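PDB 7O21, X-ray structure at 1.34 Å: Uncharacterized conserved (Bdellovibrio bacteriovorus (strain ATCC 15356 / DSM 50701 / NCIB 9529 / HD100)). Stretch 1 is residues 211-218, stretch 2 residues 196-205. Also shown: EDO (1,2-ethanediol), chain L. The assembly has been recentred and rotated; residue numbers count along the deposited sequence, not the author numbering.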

# COMPACT_ATOMS: atom_id res chain seq x y z
N GLU A 211 -1.26 -17.95 28.44
CA GLU A 211 0.06 -18.57 28.51
C GLU A 211 0.39 -19.33 27.23
O GLU A 211 1.47 -19.18 26.66
CB GLU A 211 0.16 -19.49 29.72
CG GLU A 211 1.52 -20.19 29.79
CD GLU A 211 1.66 -21.11 30.99
OE1 GLU A 211 2.05 -20.62 32.07
OE2 GLU A 211 1.40 -22.31 30.83
N LYS A 212 -0.55 -20.15 26.75
CA LYS A 212 -0.32 -20.89 25.52
C LYS A 212 -0.27 -19.96 24.32
O LYS A 212 0.65 -20.05 23.49
CB LYS A 212 -1.39 -21.97 25.34
CG LYS A 212 -1.17 -22.87 24.13
CD LYS A 212 0.13 -23.64 24.22
CE LYS A 212 0.33 -24.56 23.02
NZ LYS A 212 -0.73 -25.61 22.90
N TYR A 213 -1.23 -19.04 24.22
CA TYR A 213 -1.29 -18.14 23.07
C TYR A 213 0.00 -17.35 22.92
O TYR A 213 0.51 -17.18 21.79
CB TYR A 213 -2.49 -17.22 23.27
CG TYR A 213 -2.69 -16.11 22.26
CD1 TYR A 213 -3.34 -16.35 21.06
CD2 TYR A 213 -2.30 -14.82 22.55
CE1 TYR A 213 -3.57 -15.32 20.16
CE2 TYR A 213 -2.52 -13.79 21.67
CZ TYR A 213 -3.16 -14.05 20.47
OH TYR A 213 -3.38 -13.02 19.60
N GLN A 214 0.57 -16.86 24.03
CA GLN A 214 1.78 -16.06 23.97
C GLN A 214 2.94 -16.81 23.32
O GLN A 214 3.80 -16.18 22.69
CB GLN A 214 2.21 -15.62 25.37
CG GLN A 214 1.43 -14.46 25.94
CD GLN A 214 1.96 -14.04 27.31
OE1 GLN A 214 2.68 -14.78 27.96
NE2 GLN A 214 1.60 -12.83 27.73
N THR A 215 3.00 -18.14 23.47
CA THR A 215 4.13 -18.90 22.95
C THR A 215 4.21 -18.81 21.43
O THR A 215 5.26 -19.15 20.86
CB THR A 215 4.10 -20.37 23.36
OG1 THR A 215 2.96 -21.03 22.80
CG2 THR A 215 4.10 -20.54 24.89
N PHE A 216 3.14 -18.39 20.77
CA PHE A 216 3.13 -18.32 19.31
C PHE A 216 3.73 -17.03 18.77
O PHE A 216 3.87 -16.91 17.54
CB PHE A 216 1.71 -18.48 18.78
CG PHE A 216 1.15 -19.85 18.95
CD1 PHE A 216 1.37 -20.82 17.99
CD2 PHE A 216 0.41 -20.19 20.07
CE1 PHE A 216 0.86 -22.10 18.14
CE2 PHE A 216 -0.11 -21.46 20.22
CZ PHE A 216 0.12 -22.42 19.27
N TYR A 217 4.09 -16.07 19.62
CA TYR A 217 4.45 -14.72 19.21
C TYR A 217 5.91 -14.41 19.51
O TYR A 217 6.41 -14.73 20.60
CB TYR A 217 3.53 -13.67 19.87
CG TYR A 217 2.14 -13.75 19.28
CD1 TYR A 217 1.25 -14.72 19.71
CD2 TYR A 217 1.76 -12.91 18.25
CE1 TYR A 217 -0.01 -14.83 19.15
CE2 TYR A 217 0.50 -13.01 17.69
CZ TYR A 217 -0.38 -13.96 18.14
OH TYR A 217 -1.62 -14.09 17.56
N ASP A 218 6.57 -13.79 18.54
CA ASP A 218 7.93 -13.29 18.75
C ASP A 218 7.89 -12.03 19.61
O ASP A 218 6.97 -11.22 19.51
CB ASP A 218 8.55 -12.95 17.40
CG ASP A 218 10.02 -12.60 17.53
OD1 ASP A 218 10.84 -13.53 17.54
OD2 ASP A 218 10.35 -11.40 17.63
C1 EDO L . 13.05 -16.14 14.82
O1 EDO L . 13.68 -14.86 14.96
C2 EDO L . 11.59 -16.04 15.24
O2 EDO L . 11.48 -15.91 16.66
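Stretch 2, residues 196-205: RFVESWRQAW

Where a helix packs against a chain that is leaving its own helix, a small residue is often found at the close backbone approach while aromatic rings fill the space beyond it. Residues 196-205 illustrate this well. At the apolar centre is Phe216, whose CA-to-CB bond points toward the helix. Trp201 CB sits over its ring, 3.8 Å from the centroid of the Phe216 ring and 14° off the normal, a CH-pi contact, and the Trp201 indole turns its edge toward the same ring. Phe216 in turn directs its own edge toward the face of Phe197, with CD1 of Phe216 3.7 Å from CE1 of Phe197 and the planes at 67°. One ring thus offers its face to one neighbour and its edge to another.

Residues 196-205 are helical throughout, each backbone NH from Ser200 to Trp205 bonding to the carbonyl four residues earlier, and they lie against a segment that starts as helix and passes through a type I beta turn from Gln214 to Tyr217. The order of the main contacts is reversed between the stretches: the later Phe216 meets the earlier Phe197, and the earlier Tyr213 meets the later Trp205.

Ala204 and Tyr213 form the closest CA pair, 5.1 Å apart. The methyl group of Ala204 lies against the main chain: CB of Ala204 is 3.8 Å from N of Tyr213, and also 3.7 Å from CG of Lys212. Ser200 and Trp201 lie four and three residues before Ala204, about one turn back along the helix, while Tyr213 CD1 packs 3.7 Å from Trp205 CB.

Polar contacts begin inside the cluster, where Trp201 NE1 donates a nearly straight hydrogen bond to Tyr217 OH (2.9 Å, 165°), satisfying the indole NH. At the exposed edge, a water lies 2.9 Å from Ser200 OG and accepts a weak hydrogen bond from Lys212 NZ at 3.2 Å, linking the exposed lysine to the helix.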

# COMPACT_ATOMS: atom_id res chain seq x y z
N ARG A 196 -1.76 -28.20 11.73
CA ARG A 196 -1.85 -28.42 13.17
C ARG A 196 -1.28 -27.24 13.95
O ARG A 196 -1.81 -26.89 15.01
CB ARG A 196 -1.16 -29.73 13.55
CG ARG A 196 -1.93 -30.96 13.14
CD ARG A 196 -1.38 -32.22 13.81
NE ARG A 196 0.08 -32.31 13.70
CZ ARG A 196 0.72 -32.91 12.70
NH1 ARG A 196 0.03 -33.48 11.71
NH2 ARG A 196 2.04 -32.94 12.68
N PHE A 197 -0.21 -26.62 13.45
CA PHE A 197 0.31 -25.40 14.07
C PHE A 197 -0.75 -24.31 14.08
O PHE A 197 -1.04 -23.71 15.13
CB PHE A 197 1.58 -24.94 13.34
CG PHE A 197 2.11 -23.59 13.81
CD1 PHE A 197 2.99 -23.49 14.89
CD2 PHE A 197 1.74 -22.43 13.16
CE1 PHE A 197 3.48 -22.26 15.29
CE2 PHE A 197 2.22 -21.20 13.57
CZ PHE A 197 3.10 -21.12 14.64
N VAL A 198 -1.37 -24.05 12.93
CA VAL A 198 -2.42 -23.03 12.87
C VAL A 198 -3.57 -23.37 13.81
O VAL A 198 -4.13 -22.49 14.47
CB VAL A 198 -2.90 -22.85 11.42
CG1 VAL A 198 -4.10 -21.89 11.38
CG2 VAL A 198 -1.77 -22.33 10.54
N GLU A 199 -3.97 -24.65 13.85
CA GLU A 199 -5.10 -25.02 14.70
C GLU A 199 -4.75 -24.87 16.17
O GLU A 199 -5.60 -24.48 16.98
CB GLU A 199 -5.56 -26.44 14.38
CG GLU A 199 -6.53 -27.04 15.39
CD GLU A 199 -7.88 -26.34 15.41
OE1 GLU A 199 -8.17 -25.53 14.50
OE2 GLU A 199 -8.66 -26.62 16.35
N SER A 200 -3.51 -25.19 16.54
CA SER A 200 -3.07 -25.00 17.91
C SER A 200 -3.15 -23.53 18.32
O SER A 200 -3.58 -23.21 19.44
CB SER A 200 -1.65 -25.55 18.07
OG SER A 200 -1.25 -25.57 19.44
N TRP A 201 -2.71 -22.63 17.43
CA TRP A 201 -2.82 -21.20 17.68
C TRP A 201 -4.28 -20.79 17.79
O TRP A 201 -4.68 -20.11 18.74
CB TRP A 201 -2.11 -20.45 16.54
CG TRP A 201 -2.42 -18.98 16.46
CD1 TRP A 201 -1.86 -17.98 17.20
CD2 TRP A 201 -3.31 -18.34 15.53
NE1 TRP A 201 -2.39 -16.76 16.82
CE2 TRP A 201 -3.26 -16.95 15.79
CE3 TRP A 201 -4.15 -18.81 14.52
CZ2 TRP A 201 -4.03 -16.03 15.08
CZ3 TRP A 201 -4.91 -17.90 13.81
CH2 TRP A 201 -4.85 -16.52 14.09
N ARG A 202 -5.11 -21.24 16.83
CA ARG A 202 -6.53 -20.89 16.87
C ARG A 202 -7.17 -21.35 18.17
O ARG A 202 -7.93 -20.60 18.80
CB ARG A 202 -7.27 -21.49 15.67
CG ARG A 202 -8.72 -20.98 15.53
CD ARG A 202 -9.59 -21.93 14.74
NE ARG A 202 -9.70 -23.23 15.40
CZ ARG A 202 -10.52 -23.47 16.42
NH1 ARG A 202 -11.30 -22.51 16.89
NH2 ARG A 202 -10.55 -24.68 16.96
N GLN A 203 -6.90 -22.59 18.58
CA GLN A 203 -7.49 -23.11 19.81
C GLN A 203 -7.03 -22.33 21.03
O GLN A 203 -7.83 -22.04 21.93
CB GLN A 203 -7.16 -24.60 19.97
CG GLN A 203 -8.00 -25.54 19.12
CD GLN A 203 -7.58 -27.00 19.27
OE1 GLN A 203 -6.77 -27.34 20.12
NE2 GLN A 203 -8.14 -27.86 18.42
N ALA A 204 -5.74 -21.97 21.09
CA ALA A 204 -5.23 -21.23 22.24
C ALA A 204 -5.90 -19.86 22.33
O ALA A 204 -6.29 -19.42 23.42
CB ALA A 204 -3.71 -21.08 22.17
N TRP A 205 -6.04 -19.18 21.20
CA TRP A 205 -6.74 -17.91 21.17
C TRP A 205 -8.19 -18.09 21.61
O TRP A 205 -8.68 -17.39 22.51
CB TRP A 205 -6.64 -17.34 19.75
CG TRP A 205 -7.24 -15.98 19.58
CD1 TRP A 205 -7.68 -15.14 20.57
CD2 TRP A 205 -7.46 -15.30 18.34
NE1 TRP A 205 -8.17 -13.98 20.02
CE2 TRP A 205 -8.04 -14.05 18.65
CE3 TRP A 205 -7.23 -15.62 17.00
CZ2 TRP A 205 -8.40 -13.13 17.67
CZ3 TRP A 205 -7.59 -14.70 16.03
CH2 TRP A 205 -8.16 -13.47 16.37
O HOH W 1 -1.60 -27.98 20.99